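Local coordinates for protein thiamin pyrophosphokinase (Geobacillus thermodenitrificans, PDB 3K94) that probably transfers a pyrophosphoryl group from ATP to thiamin, making the cofactor thiamin diphosphate, at residues 46-51 against 82-87; 2-7 against 97-102; 138-143 against 196-201. All blocks are in the same frame, centred on the assembly; numbering follows the deposited sequence.

Contact 1 of 3, residues 46-51 against 82-87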
loop_
_atom_site.group_PDB
_atom_site.type_symbol
_atom_site.label_atom_id
_atom_site.label_comp_id
_atom_site.label_asym_id
_atom_site.label_seq_id
_atom_site.Cartn_x
_atom_site.Cartn_y
_atom_site.Cartn_z
ATOM N N ARG B 46 -15.597 14.694 -16.698
ATOM C CA ARG B 46 -16.111 15.015 -15.380
ATOM C C ARG B 46 -14.933 15.198 -14.428
ATOM O O ARG B 46 -13.902 14.567 -14.608
ATOM C CB ARG B 46 -17.003 13.871 -14.911
ATOM C CG ARG B 46 -17.802 14.169 -13.686
ATOM C CD ARG B 46 -18.980 13.223 -13.601
ATOM N NE ARG B 46 -20.025 13.569 -14.559
ATOM C CZ ARG B 46 -21.283 13.846 -14.224
ATOM N NH1 ARG B 46 -21.664 13.812 -12.950
ATOM N NH2 ARG B 46 -22.168 14.149 -15.165
ATOM N N ALA B 47 -15.071 16.088 -13.446
ATOM C CA ALA B 47 -14.074 16.223 -12.384
ATOM C C ALA B 47 -14.737 16.267 -11.006
ATOM O O ALA B 47 -15.882 16.690 -10.866
ATOM C CB ALA B 47 -13.208 17.459 -12.595
ATOM N N PHE B 48 -14.009 15.823 -9.992
ATOM C CA PHE B 48 -14.533 15.753 -8.633
ATOM C C PHE B 48 -13.515 16.316 -7.661
ATOM O O PHE B 48 -12.345 15.945 -7.702
ATOM C CB PHE B 48 -14.792 14.304 -8.242
ATOM C CG PHE B 48 -15.837 13.628 -9.065
ATOM C CD1 PHE B 48 -15.511 13.026 -10.265
ATOM C CD2 PHE B 48 -17.147 13.562 -8.619
ATOM C CE1 PHE B 48 -16.475 12.380 -11.015
ATOM C CE2 PHE B 48 -18.114 12.911 -9.361
ATOM C CZ PHE B 48 -17.781 12.324 -10.565
ATOM N N GLY B 49 -13.972 17.188 -6.774
ATOM C CA GLY B 49 -13.089 17.843 -5.827
ATOM C C GLY B 49 -13.346 19.337 -5.752
ATOM O O GLY B 49 -14.168 19.882 -6.503
ATOM N N ASP B 50 -12.649 19.990 -4.830
ATOM C CA ASP B 50 -12.706 21.434 -4.671
ATOM C C ASP B 50 -11.502 22.055 -5.345
ATOM O O ASP B 50 -10.457 21.416 -5.478
ATOM C CB ASP B 50 -12.681 21.818 -3.189
ATOM C CG ASP B 50 -13.984 21.515 -2.484
ATOM O OD1 ASP B 50 -15.039 21.433 -3.156
ATOM O OD2 ASP B 50 -13.950 21.363 -1.248
ATOM N N PHE B 51 -11.640 23.313 -5.743
ATOM C CA PHE B 51 -10.526 24.035 -6.343
ATOM C C PHE B 51 -9.450 24.458 -5.332
ATOM O O PHE B 51 -8.355 24.876 -5.721
ATOM C CB PHE B 51 -11.031 25.240 -7.130
ATOM C CG PHE B 51 -11.957 24.883 -8.250
ATOM C CD1 PHE B 51 -13.322 25.111 -8.138
ATOM C CD2 PHE B 51 -11.468 24.311 -9.414
ATOM C CE1 PHE B 51 -14.184 24.784 -9.174
ATOM C CE2 PHE B 51 -12.326 23.980 -10.452
ATOM C CZ PHE B 51 -13.685 24.216 -10.329
ATOM N N GLU B 82 -13.659 8.547 -3.969
ATOM C CA GLU B 82 -14.847 7.765 -3.658
ATOM C C GLU B 82 -16.062 8.273 -4.433
ATOM O O GLU B 82 -16.749 7.496 -5.090
ATOM C CB GLU B 82 -15.151 7.797 -2.157
ATOM C CG GLU B 82 -16.493 7.180 -1.823
ATOM C CD GLU B 82 -16.690 6.960 -0.340
ATOM O OE1 GLU B 82 -16.056 7.675 0.459
ATOM O OE2 GLU B 82 -17.485 6.072 0.028
ATOM N N ILE B 83 -16.322 9.572 -4.373
ATOM C CA ILE B 83 -17.467 10.084 -5.116
ATOM C C ILE B 83 -17.276 9.855 -6.607
ATOM O O ILE B 83 -18.234 9.491 -7.305
ATOM C CB ILE B 83 -17.835 11.564 -4.790
ATOM C CG1 ILE B 83 -16.659 12.512 -5.022
ATOM C CG2 ILE B 83 -18.325 11.689 -3.352
ATOM C CD1 ILE B 83 -16.940 13.925 -4.534
ATOM N N ALA B 84 -16.040 10.021 -7.090
ATOM C CA ALA B 84 -15.760 9.745 -8.502
ATOM C C ALA B 84 -16.067 8.287 -8.840
ATOM O O ALA B 84 -16.740 7.992 -9.821
ATOM C CB ALA B 84 -14.310 10.105 -8.867
ATOM N N LEU B 85 -15.590 7.369 -8.008
ATOM C CA LEU B 85 -15.822 5.957 -8.278
ATOM C C LEU B 85 -17.305 5.588 -8.142
ATOM O O LEU B 85 -17.833 4.840 -8.967
ATOM C CB LEU B 85 -14.963 5.067 -7.388
ATOM C CG LEU B 85 -15.108 3.571 -7.673
ATOM C CD1 LEU B 85 -14.647 3.199 -9.091
ATOM C CD2 LEU B 85 -14.360 2.799 -6.631
ATOM N N ASP B 86 -17.964 6.115 -7.108
ATOM C CA ASP B 86 -19.395 5.905 -6.917
ATOM C C ASP B 86 -20.166 6.236 -8.212
ATOM O O ASP B 86 -21.107 5.539 -8.597
ATOM C CB ASP B 86 -19.905 6.776 -5.766
ATOM C CG ASP B 86 -19.497 6.259 -4.396
ATOM O OD1 ASP B 86 -19.055 5.091 -4.281
ATOM O OD2 ASP B 86 -19.621 7.035 -3.422
ATOM N N TRP B 87 -19.753 7.301 -8.888
ATOM C CA TRP B 87 -20.387 7.697 -10.136
ATOM C C TRP B 87 -19.981 6.737 -11.253
ATOM O O TRP B 87 -20.831 6.166 -11.940
ATOM C CB TRP B 87 -20.039 9.157 -10.491
ATOM C CG TRP B 87 -20.437 9.552 -11.895
ATOM C CD1 TRP B 87 -21.676 9.972 -12.313
ATOM C CD2 TRP B 87 -19.602 9.548 -13.065
ATOM N NE1 TRP B 87 -21.658 10.217 -13.665
ATOM C CE2 TRP B 87 -20.403 9.970 -14.152
ATOM C CE3 TRP B 87 -18.262 9.219 -13.303
ATOM C CZ2 TRP B 87 -19.905 10.075 -15.453
ATOM C CZ3 TRP B 87 -17.767 9.333 -14.597
ATOM C CH2 TRP B 87 -18.588 9.754 -15.653
#
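Arg46 lays its guanidinium flat on the indole of Trp87, the planes 5° apart and the centres 4.2 Å from each other, a cation-pi stack. Its CD sits over the six-membered ring, 3.7 Å from the centroid. With CG anti to the backbone N (chi1 -169°) the chain runs out from the strand, and a bend at chi3 brings NE over the CE2–CZ2 bond, CZ and NH1 following over NE1. A long, weak ion pair with Asp70 adds a second partner for the charge. Strand 46-48 belongs to the parallel part of the main sheet in the catalytic domain, and helix 80-88 packs on it, the 82-87 segment running at 143° to the strand, obliquely opposed in direction. Phe48 faces the helix: Ala84 CA stands over the centre of its ring as a CH-pi contact, 3.6 Å from the centroid, and Ala84 CB lies 3.5 Å from Phe48 CD1. Ile83 CG1 closes on Phe48 CD2 at 3.8 Å, and Trp87 CB on Phe48 CZ at 3.9 Å. Val28 of the adjoining strand touches both Phe48 and Trp87, and the ring of Trp72 also meets Phe48.

Contact 2 of 3, residues 2-7 against 97-102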
loop_
_atom_site.group_PDB
_atom_site.type_symbol
_atom_site.label_atom_id
_atom_site.label_comp_id
_atom_site.label_asym_id
_atom_site.label_seq_id
_atom_site.Cartn_x
_atom_site.Cartn_y
_atom_site.Cartn_z
ATOM N N ILE B 2 -14.399 2.548 -21.459
ATOM C CA ILE B 2 -13.458 2.396 -20.359
ATOM C C ILE B 2 -13.310 3.715 -19.612
ATOM O O ILE B 2 -13.122 4.767 -20.222
ATOM C CB ILE B 2 -12.108 1.949 -20.884
ATOM C CG1 ILE B 2 -12.186 0.475 -21.282
ATOM C CG2 ILE B 2 -11.019 2.197 -19.845
ATOM C CD1 ILE B 2 -10.871 -0.093 -21.721
ATOM N N ILE B 3 -13.418 3.667 -18.292
ATOM C CA ILE B 3 -13.288 4.892 -17.503
ATOM C C ILE B 3 -11.963 4.966 -16.751
ATOM O O ILE B 3 -11.665 4.121 -15.922
ATOM C CB ILE B 3 -14.463 5.070 -16.529
ATOM C CG1 ILE B 3 -15.763 5.242 -17.319
ATOM C CG2 ILE B 3 -14.226 6.270 -15.616
ATOM C CD1 ILE B 3 -16.993 5.298 -16.452
ATOM N N HIS B 4 -11.182 5.996 -17.053
ATOM C CA HIS B 4 -9.901 6.222 -16.398
ATOM C C HIS B 4 -9.962 7.437 -15.480
ATOM O O HIS B 4 -10.081 8.576 -15.941
ATOM C CB HIS B 4 -8.812 6.397 -17.450
ATOM C CG HIS B 4 -8.411 5.114 -18.100
ATOM N ND1 HIS B 4 -7.555 5.057 -19.177
ATOM C CD2 HIS B 4 -8.752 3.833 -17.820
ATOM C CE1 HIS B 4 -7.370 3.795 -19.520
ATOM N NE2 HIS B 4 -8.086 3.033 -18.712
ATOM N N ILE B 5 -9.889 7.181 -14.178
ATOM C CA ILE B 5 -9.938 8.235 -13.177
ATOM C C ILE B 5 -8.531 8.582 -12.707
ATOM O O ILE B 5 -7.775 7.711 -12.313
ATOM C CB ILE B 5 -10.793 7.813 -11.973
ATOM C CG1 ILE B 5 -12.191 7.386 -12.444
ATOM C CG2 ILE B 5 -10.856 8.932 -10.963
ATOM C CD1 ILE B 5 -13.109 6.858 -11.356
ATOM N N VAL B 6 -8.185 9.861 -12.754
ATOM C CA VAL B 6 -6.859 10.304 -12.358
ATOM C C VAL B 6 -6.970 11.204 -11.136
ATOM O O VAL B 6 -7.515 12.316 -11.207
ATOM C CB VAL B 6 -6.150 11.052 -13.508
ATOM C CG1 VAL B 6 -4.757 11.473 -13.087
ATOM C CG2 VAL B 6 -6.107 10.175 -14.753
ATOM N N GLY B 7 -6.478 10.691 -10.016
ATOM C CA GLY B 7 -6.495 11.388 -8.738
ATOM C C GLY B 7 -5.198 12.133 -8.466
ATOM O O GLY B 7 -4.322 12.203 -9.338
ATOM N N ARG B 97 -10.155 2.227 -14.229
ATOM C CA ARG B 97 -8.794 2.274 -13.678
ATOM C C ARG B 97 -8.607 3.551 -12.888
ATOM O O ARG B 97 -9.022 4.625 -13.321
ATOM C CB ARG B 97 -7.739 2.178 -14.785
ATOM C CG ARG B 97 -7.924 0.952 -15.672
ATOM C CD ARG B 97 -6.772 0.753 -16.643
ATOM N NE ARG B 97 -6.824 -0.571 -17.269
ATOM C CZ ARG B 97 -7.366 -0.833 -18.457
ATOM N NH1 ARG B 97 -7.919 0.140 -19.178
ATOM N NH2 ARG B 97 -7.353 -2.072 -18.929
ATOM N N LEU B 98 -8.017 3.415 -11.705
ATOM C CA LEU B 98 -7.702 4.549 -10.853
ATOM C C LEU B 98 -6.202 4.802 -10.894
ATOM O O LEU B 98 -5.409 3.931 -10.530
ATOM C CB LEU B 98 -8.118 4.270 -9.406
ATOM C CG LEU B 98 -9.478 3.597 -9.240
ATOM C CD1 LEU B 98 -9.790 3.409 -7.776
ATOM C CD2 LEU B 98 -10.592 4.411 -9.957
ATOM N N PHE B 99 -5.833 5.993 -11.342
ATOM C CA PHE B 99 -4.458 6.442 -11.408
ATOM C C PHE B 99 -4.275 7.510 -10.341
ATOM O O PHE B 99 -5.248 8.093 -9.875
ATOM C CB PHE B 99 -4.165 7.050 -12.779
ATOM C CG PHE B 99 -4.369 6.100 -13.929
ATOM C CD1 PHE B 99 -5.589 6.012 -14.560
ATOM C CD2 PHE B 99 -3.337 5.279 -14.366
ATOM C CE1 PHE B 99 -5.787 5.141 -15.619
ATOM C CE2 PHE B 99 -3.521 4.411 -15.414
ATOM C CZ PHE B 99 -4.753 4.341 -16.050
ATOM N N GLY B 100 -3.032 7.776 -9.956
ATOM C CA GLY B 100 -2.778 8.748 -8.909
ATOM C C GLY B 100 -3.431 8.366 -7.586
ATOM O O GLY B 100 -3.756 9.225 -6.771
ATOM N N ALA B 101 -3.621 7.074 -7.364
ATOM C CA ALA B 101 -4.275 6.619 -6.145
ATOM C C ALA B 101 -3.290 5.956 -5.158
ATOM O O ALA B 101 -3.710 5.415 -4.141
ATOM C CB ALA B 101 -5.437 5.676 -6.484
ATOM N N THR B 102 -1.993 6.008 -5.466
ATOM C CA THR B 102 -0.973 5.415 -4.614
ATOM C C THR B 102 0.065 6.447 -4.185
ATOM O O THR B 102 0.145 7.546 -4.743
ATOM C CB THR B 102 -0.215 4.246 -5.313
ATOM O OG1 THR B 102 0.544 4.751 -6.420
ATOM C CG2 THR B 102 -1.165 3.157 -5.780
#
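The imidazole of His4 takes the edge of Phe99 on one face: Phe99 CE1 stands 3.6 Å from His4 CG, toward the rim of the ring, and the planes meet at 77° in a T-shaped pair. At the edge of the same imidazole, in its plane, lies Arg97 NH1, which donates a hydrogen bond of 2.9 Å to His4 NE2. That nitrogen also falls in the guanidinium plane, although the two planes are turned 67° from each other. With NE2 the acceptor, a neutral ring would carry its proton on ND1, and the adjacent guanidinium would probably disfavour a second one. Arg97 is extended from CG to NE and runs beside His4 in the same direction, its CD 3.3 Å from His4 NE2; its NE forms a salt bridge with Glu125. An alanine in place of Arg97 would probably leave His4 NE2 without its donor and Glu125 without this salt-bridge partner, with the imidazole freer to turn. Beneath these groups strands 4-6 and 97-99 pair in parallel at the middle of the Rossmann-like sheet. Ile3 O accepts from Arg97 N, Arg97 O from Ile5 N, Ile5 O from Phe99 N at 2.8 Å, and Phe99 O from Gly7 N; this last donor stands 39° above the carbonyl plane. On the sheet face away from His4, Arg97 and Phe99, Ile5 CD1 packs on Leu98 CD2 at 3.8 Å, and Met81 and Ala88 of helix 80-88 cover Ile5. Where the strands end, Gly100 takes a positive phi; a CB there would clash with Gly7 O. On the His4 face, Trp27 and Tyr20 pair edge-to-face with His4 and Phe99 respectively.

Contact 3 of 3, residues 138-143 against 196-201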
loop_
_atom_site.group_PDB
_atom_site.type_symbol
_atom_site.label_atom_id
_atom_site.label_comp_id
_atom_site.label_asym_id
_atom_site.label_seq_id
_atom_site.Cartn_x
_atom_site.Cartn_y
_atom_site.Cartn_z
ATOM N N PRO B 138 -15.274 -14.989 -5.934
ATOM C CA PRO B 138 -15.075 -16.300 -6.562
ATOM C C PRO B 138 -15.432 -16.320 -8.049
ATOM O O PRO B 138 -16.344 -15.620 -8.511
ATOM C CB PRO B 138 -16.004 -17.218 -5.756
ATOM C CG PRO B 138 -16.043 -16.580 -4.390
ATOM C CD PRO B 138 -16.030 -15.089 -4.670
ATOM N N GLY B 139 -14.680 -17.122 -8.795
ATOM C CA GLY B 139 -14.855 -17.244 -10.230
ATOM C C GLY B 139 -13.549 -17.695 -10.850
ATOM O O GLY B 139 -12.622 -18.077 -10.132
ATOM N N THR B 140 -13.483 -17.674 -12.175
ATOM C CA THR B 140 -12.263 -17.976 -12.904
ATOM C C THR B 140 -11.874 -16.727 -13.661
ATOM O O THR B 140 -12.720 -16.076 -14.279
ATOM C CB THR B 140 -12.469 -19.122 -13.926
ATOM O OG1 THR B 140 -12.857 -20.322 -13.247
ATOM C CG2 THR B 140 -11.196 -19.385 -14.688
ATOM N N TYR B 141 -10.594 -16.388 -13.627
ATOM C CA TYR B 141 -10.144 -15.136 -14.214
ATOM C C TYR B 141 -8.943 -15.392 -15.079
ATOM O O TYR B 141 -8.149 -16.280 -14.784
ATOM C CB TYR B 141 -9.785 -14.138 -13.108
ATOM C CG TYR B 141 -10.954 -13.817 -12.208
ATOM C CD1 TYR B 141 -11.879 -12.836 -12.569
ATOM C CD2 TYR B 141 -11.147 -14.503 -11.011
ATOM C CE1 TYR B 141 -12.960 -12.546 -11.760
ATOM C CE2 TYR B 141 -12.226 -14.219 -10.190
ATOM C CZ TYR B 141 -13.131 -13.242 -10.576
ATOM O OH TYR B 141 -14.206 -12.946 -9.773
ATOM N N THR B 142 -8.792 -14.613 -16.140
ATOM C CA THR B 142 -7.621 -14.747 -16.994
ATOM C C THR B 142 -6.511 -13.825 -16.542
ATOM O O THR B 142 -6.746 -12.821 -15.863
ATOM C CB THR B 142 -7.929 -14.416 -18.479
ATOM O OG1 THR B 142 -8.348 -13.050 -18.582
ATOM C CG2 THR B 142 -9.016 -15.325 -19.021
ATOM N N VAL B 143 -5.296 -14.179 -16.937
ATOM C CA VAL B 143 -4.140 -13.338 -16.748
ATOM C C VAL B 143 -3.397 -13.445 -18.075
ATOM O O VAL B 143 -3.106 -14.546 -18.528
ATOM C CB VAL B 143 -3.263 -13.885 -15.588
ATOM C CG1 VAL B 143 -1.975 -13.108 -15.465
ATOM C CG2 VAL B 143 -4.033 -13.855 -14.285
ATOM N N THR B 196 -4.737 -18.714 -15.950
ATOM C CA THR B 196 -5.924 -18.433 -15.162
ATOM C C THR B 196 -5.639 -18.552 -13.667
ATOM O O THR B 196 -4.687 -19.232 -13.254
ATOM C CB THR B 196 -7.055 -19.424 -15.500
ATOM O OG1 THR B 196 -6.578 -20.757 -15.326
ATOM C CG2 THR B 196 -7.501 -19.264 -16.943
ATOM N N PHE B 197 -6.452 -17.871 -12.865
ATOM C CA PHE B 197 -6.582 -18.192 -11.451
ATOM C C PHE B 197 -8.051 -18.365 -11.151
ATOM O O PHE B 197 -8.880 -17.718 -11.771
ATOM C CB PHE B 197 -5.910 -17.158 -10.516
ATOM C CG PHE B 197 -6.481 -15.752 -10.587
ATOM C CD1 PHE B 197 -6.089 -14.878 -11.592
ATOM C CD2 PHE B 197 -7.349 -15.286 -9.603
ATOM C CE1 PHE B 197 -6.586 -13.569 -11.651
ATOM C CE2 PHE B 197 -7.860 -13.970 -9.638
ATOM C CZ PHE B 197 -7.475 -13.113 -10.671
ATOM N N SER B 198 -8.378 -19.256 -10.225
ATOM C CA SER B 198 -9.771 -19.450 -9.858
ATOM C C SER B 198 -9.864 -19.877 -8.414
ATOM O O SER B 198 -8.918 -20.427 -7.857
ATOM C CB SER B 198 -10.445 -20.493 -10.765
ATOM O OG SER B 198 -9.931 -21.800 -10.536
ATOM N N PHE B 199 -11.013 -19.626 -7.808
ATOM C CA PHE B 199 -11.256 -20.036 -6.438
ATOM C C PHE B 199 -12.753 -20.085 -6.246
ATOM O O PHE B 199 -13.484 -19.399 -6.953
ATOM C CB PHE B 199 -10.572 -19.097 -5.424
ATOM C CG PHE B 199 -10.932 -17.632 -5.580
ATOM C CD1 PHE B 199 -10.330 -16.854 -6.563
ATOM C CD2 PHE B 199 -11.849 -17.029 -4.725
ATOM C CE1 PHE B 199 -10.650 -15.505 -6.710
ATOM C CE2 PHE B 199 -12.171 -15.667 -4.852
ATOM C CZ PHE B 199 -11.574 -14.903 -5.849
ATOM N N SER B 200 -13.209 -20.893 -5.294
ATOM C CA SER B 200 -14.643 -21.132 -5.141
ATOM C C SER B 200 -15.244 -20.364 -3.974
ATOM O O SER B 200 -16.453 -20.170 -3.912
ATOM C CB SER B 200 -14.913 -22.628 -4.951
ATOM O OG SER B 200 -14.445 -23.045 -3.682
ATOM N N GLU B 201 -14.402 -19.947 -3.036
ATOM C CA GLU B 201 -14.875 -19.209 -1.869
ATOM C C GLU B 201 -13.917 -18.103 -1.471
ATOM O O GLU B 201 -12.704 -18.238 -1.634
ATOM C CB GLU B 201 -15.048 -20.137 -0.671
ATOM C CG GLU B 201 -16.181 -21.118 -0.796
ATOM C CD GLU B 201 -16.390 -21.894 0.484
ATOM O OE1 GLU B 201 -15.781 -21.512 1.509
ATOM O OE2 GLU B 201 -17.158 -22.880 0.465
#
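Tyr141 CB lies over one face of the Phe197 ring, toward its rim, 3.8 Å from the centroid in a CH-pi contact. The tyrosine ring itself is slid aside, its plane 26° from that of Phe197, so the two barely overlap. Val143 CG2 comes to the edge of Phe197, in its plane, 3.5 Å from CD1. Phe197 CG is placed between the backbone N and the carbonyl carbon (chi1 62°), which swings the ring across to strand 139-144. Phe199 has a similar chi1, and Pro138 CA lies over one face of its ring, 3.4 Å from Phe199 CE2. Beneath the rings the antiparallel ladder holds the register: Tyr141 N donates to Phe197 O at 2.9 Å and Phe197 N returns to Tyr141 O at 3.0 Å; Gly139 and Phe199 pair likewise, with longer bonds. On the other sheet face Thr140 OG1 rests on Ser198 CB. Strand 165-167 continues this sheet of the vitamin B1 binding domain beyond strand 194-199, and Met206 and Leu204 of strand 204-209 pack on Phe197 and Phe199 respectively. Tyr141 OH bonds to Leu137 O. Aromatic rings on one face and threonine and serine on the other suggest an amphipathic antiparallel pair, distant in sequence, its phenylalanine side buried against strand 204-209.

Contacts 1 and 2 both reach the same sheet and touch: their centres are 11 Å apart, and Ile5 CD1 of contact 2 lies 4.1 Å from Ala84 O of contact 1. Both segments of contact 1 lie in the chain between residues 7 and 97, and strand 97-99 comes next after helix 80-88. Contact 3 stands apart in the vitamin B1 binding domain, its centre about 24 Å from that of contact 2 and about 31 Å from that of contact 1, with nearest atoms about 11 and 16 Å away. As in other thiamin pyrophosphokinases, the active site probably forms where the two domains of different subunits meet, so neither region is likely to act alone.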